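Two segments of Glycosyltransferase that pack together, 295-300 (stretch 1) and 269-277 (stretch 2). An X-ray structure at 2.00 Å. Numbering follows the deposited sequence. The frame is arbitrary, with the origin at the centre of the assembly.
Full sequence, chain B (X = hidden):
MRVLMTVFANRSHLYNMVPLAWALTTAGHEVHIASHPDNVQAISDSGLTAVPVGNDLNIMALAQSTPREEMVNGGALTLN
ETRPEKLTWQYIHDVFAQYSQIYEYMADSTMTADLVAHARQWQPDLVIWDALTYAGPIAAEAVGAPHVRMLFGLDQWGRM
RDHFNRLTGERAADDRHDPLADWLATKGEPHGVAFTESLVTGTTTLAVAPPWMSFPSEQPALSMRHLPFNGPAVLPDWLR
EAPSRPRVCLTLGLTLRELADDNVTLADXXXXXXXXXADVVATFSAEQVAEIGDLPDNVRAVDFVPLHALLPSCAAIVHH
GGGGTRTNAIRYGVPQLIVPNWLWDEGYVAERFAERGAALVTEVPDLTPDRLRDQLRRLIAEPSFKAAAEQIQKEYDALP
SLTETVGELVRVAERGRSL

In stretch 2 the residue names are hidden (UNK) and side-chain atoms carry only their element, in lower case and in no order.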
# COMPACT_ATOMS: atom_id res chain seq x y z
N LEU B 295 -10.31 25.34 25.91
CA LEU B 295 -8.99 24.71 25.94
C LEU B 295 -7.96 25.74 26.36
O LEU B 295 -8.12 26.92 26.04
CB LEU B 295 -8.59 24.12 24.56
CG LEU B 295 -9.48 23.06 23.92
CD1 LEU B 295 -9.20 22.93 22.43
CD2 LEU B 295 -9.27 21.71 24.60
N PRO B 296 -6.87 25.28 27.03
CA PRO B 296 -5.70 26.11 27.30
C PRO B 296 -5.14 26.72 26.02
O PRO B 296 -5.50 26.30 24.93
CB PRO B 296 -4.69 25.13 27.85
CG PRO B 296 -5.49 24.02 28.36
CD PRO B 296 -6.65 23.89 27.46
N ASP B 297 -4.24 27.67 26.16
CA ASP B 297 -3.77 28.44 25.03
C ASP B 297 -2.95 27.61 24.08
O ASP B 297 -3.14 27.68 22.87
CB ASP B 297 -2.88 29.58 25.54
CG ASP B 297 -3.68 30.80 26.00
OD1 ASP B 297 -3.03 31.86 26.26
OD2 ASP B 297 -4.94 30.69 26.06
N ASN B 298 -2.02 26.86 24.65
CA ASN B 298 -0.98 26.15 23.93
C ASN B 298 -1.41 24.73 23.51
O ASN B 298 -0.53 23.92 23.12
CB ASN B 298 0.24 26.06 24.85
CG ASN B 298 -0.05 25.23 26.10
OD1 ASN B 298 -1.17 25.22 26.58
ND2 ASN B 298 0.95 24.47 26.57
N VAL B 299 -2.71 24.42 23.62
CA VAL B 299 -3.28 23.12 23.19
C VAL B 299 -4.01 23.19 21.86
O VAL B 299 -4.98 23.93 21.76
CB VAL B 299 -4.35 22.57 24.22
CG1 VAL B 299 -5.01 21.29 23.75
CG2 VAL B 299 -3.73 22.36 25.61
N ARG B 300 -3.63 22.37 20.87
CA ARG B 300 -4.48 22.15 19.68
C ARG B 300 -5.23 20.84 19.75
O ARG B 300 -4.62 19.76 19.86
CB ARG B 300 -3.64 22.17 18.39
CG ARG B 300 -4.46 21.81 17.13
CD ARG B 300 -3.55 21.72 15.90
NE ARG B 300 -2.60 22.84 15.83
CZ ARG B 300 -2.82 23.97 15.13
NH1 ARG B 300 -3.94 24.15 14.43
NH2 ARG B 300 -1.92 24.94 15.13
N UNK B 269 -7.48 17.61 34.17
CA UNK B 269 -6.42 16.82 33.52
C UNK B 269 -5.79 17.55 32.38
O UNK B 269 -4.58 17.60 32.28
c UNK B 269 -5.71 13.88 34.46
c UNK B 269 -8.11 12.94 35.57
c UNK B 269 -6.88 12.40 36.01
c UNK B 269 -8.12 13.95 34.59
c UNK B 269 -6.94 14.43 34.04
c UNK B 269 -5.67 12.88 35.47
c UNK B 269 -6.97 15.51 33.01
N UNK B 270 -6.60 18.17 31.53
CA UNK B 270 -6.02 18.90 30.39
C UNK B 270 -5.26 20.18 30.77
O UNK B 270 -4.19 20.50 30.19
c UNK B 270 -6.52 20.05 28.26
c UNK B 270 -7.09 19.20 29.33
c UNK B 270 -7.57 17.89 28.74
N UNK B 271 -5.79 20.92 31.75
CA UNK B 271 -5.09 22.13 32.24
C UNK B 271 -3.74 21.81 32.83
O UNK B 271 -2.76 22.51 32.54
c UNK B 271 -7.22 23.50 32.58
o UNK B 271 -8.32 23.25 33.04
n UNK B 271 -7.05 24.23 31.48
c UNK B 271 -5.98 22.93 33.23
N UNK B 272 -3.65 20.74 33.63
CA UNK B 272 -2.36 20.36 34.24
C UNK B 272 -1.34 19.90 33.20
O UNK B 272 -0.18 20.39 33.14
c UNK B 272 -2.55 19.30 35.27
N UNK B 273 -1.77 18.95 32.37
CA UNK B 273 -0.96 18.40 31.31
C UNK B 273 -0.46 19.51 30.40
O UNK B 273 0.72 19.53 30.02
c UNK B 273 -1.76 17.33 30.54
c UNK B 273 -2.13 16.20 31.48
c UNK B 273 -0.93 16.79 29.46
N UNK B 274 -1.31 20.50 30.10
CA UNK B 274 -0.84 21.63 29.28
C UNK B 274 0.14 22.61 29.98
O UNK B 274 0.78 23.44 29.35
c UNK B 274 -2.03 22.39 28.67
N UNK B 275 0.26 22.52 31.30
CA UNK B 275 1.02 23.54 32.04
C UNK B 275 2.52 23.22 32.00
O UNK B 275 3.14 22.89 33.00
c UNK B 275 1.06 24.81 34.25
c UNK B 275 0.42 23.70 33.44
o UNK B 275 1.62 25.77 33.65
o UNK B 275 1.03 24.65 35.51
N UNK B 276 3.10 23.31 30.82
CA UNK B 276 4.44 22.84 30.55
C UNK B 276 5.06 23.72 29.48
O UNK B 276 4.38 24.43 28.77
c UNK B 276 4.38 21.35 30.00
c UNK B 276 3.68 21.30 28.63
c UNK B 276 3.68 20.42 31.03
c UNK B 276 4.34 20.41 27.64
N UNK B 277 6.35 23.67 29.32
CA UNK B 277 6.96 24.58 28.36
C UNK B 277 7.02 23.99 26.95
O UNK B 277 8.12 23.68 26.48
c UNK B 277 8.34 25.04 28.85
o UNK B 277 7.92 27.02 27.54
o UNK B 277 9.89 26.82 28.53
c UNK B 277 8.74 26.40 28.26

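Position 269 has seven side-chain carbons, one followed by a ring of six. CB is 9.8 Å from P296 CG, and the side chain does not touch stretch 1. An all-carbon six-membered ring on a single carbon, with no oxygen, is phenylalanine: F269.

Position 270 has three side-chain carbons, the first carrying the other two. Its CA-to-CB bond points toward stretch 1, and one branch meets P296 and V299. A fork at the first carbon with two short arms is valine: V270. Its CG1 lies 3.9 Å from P296 CD and 4.5 Å from V299 CG2.

Position 271 has two carbons, the second carrying one oxygen and one nitrogen. The first carbon points sideways, but the end of the side chain comes nearer and touches the ring of P296. A short chain ending in an amide is asparagine: N271.

Position 272 has one side-chain carbon. Its CB is 8.9 Å from P296 CG, too far to touch. A lone CB is alanine: A272.

Position 273 repeats the three-carbon fork. Its CA-to-CB bond points sideways, and CB is 7.3 Å from V299 CG2. This is valine, V273. V273 N donates a hydrogen bond to F269 O at 3.1 Å, as expected in a helix.

Position 274 has a single carbon, directed toward stretch 1. It packs against P296 and V299, and the backbone oxygen here meets N298. One carbon again means alanine: A274.

Position 275 has two carbons, the second carrying two oxygens. Its CA-to-CB bond points away from stretch 1, and the side chain makes no contact. A carboxylate on one CH2 is aspartate: D275.

Position 276 has four carbons, forked at the first, with one arm two carbons long. Its CA-to-CB bond points sideways. The backbone O is 4.1 Å from N298 ND2. That unequal fork is isoleucine: I276. I276 N donates a hydrogen bond to A274 O at 2.7 Å.

Position 277 has two carbons, the second carrying two oxygens, and makes no contact with stretch 1. It is aspartate: D277.

The contact joins a small apolar patch to one polar bond. A type I turn from P296 to V299 places P296, N298 and V299 with their CB atoms toward stretch 2. A274 CB is 3.8 Å from P296 CG and 3.5 Å from V299 CG2. V270, one helical turn earlier, extends the patch. N298 donates from ND2 to A274 O at 3.0 Å. That oxygen therefore accepts from both N298 ND2 and I276 N. The two stretches bury 246 Å² in total, a small contact.

Stretch 2 269-277: FVNAVADID
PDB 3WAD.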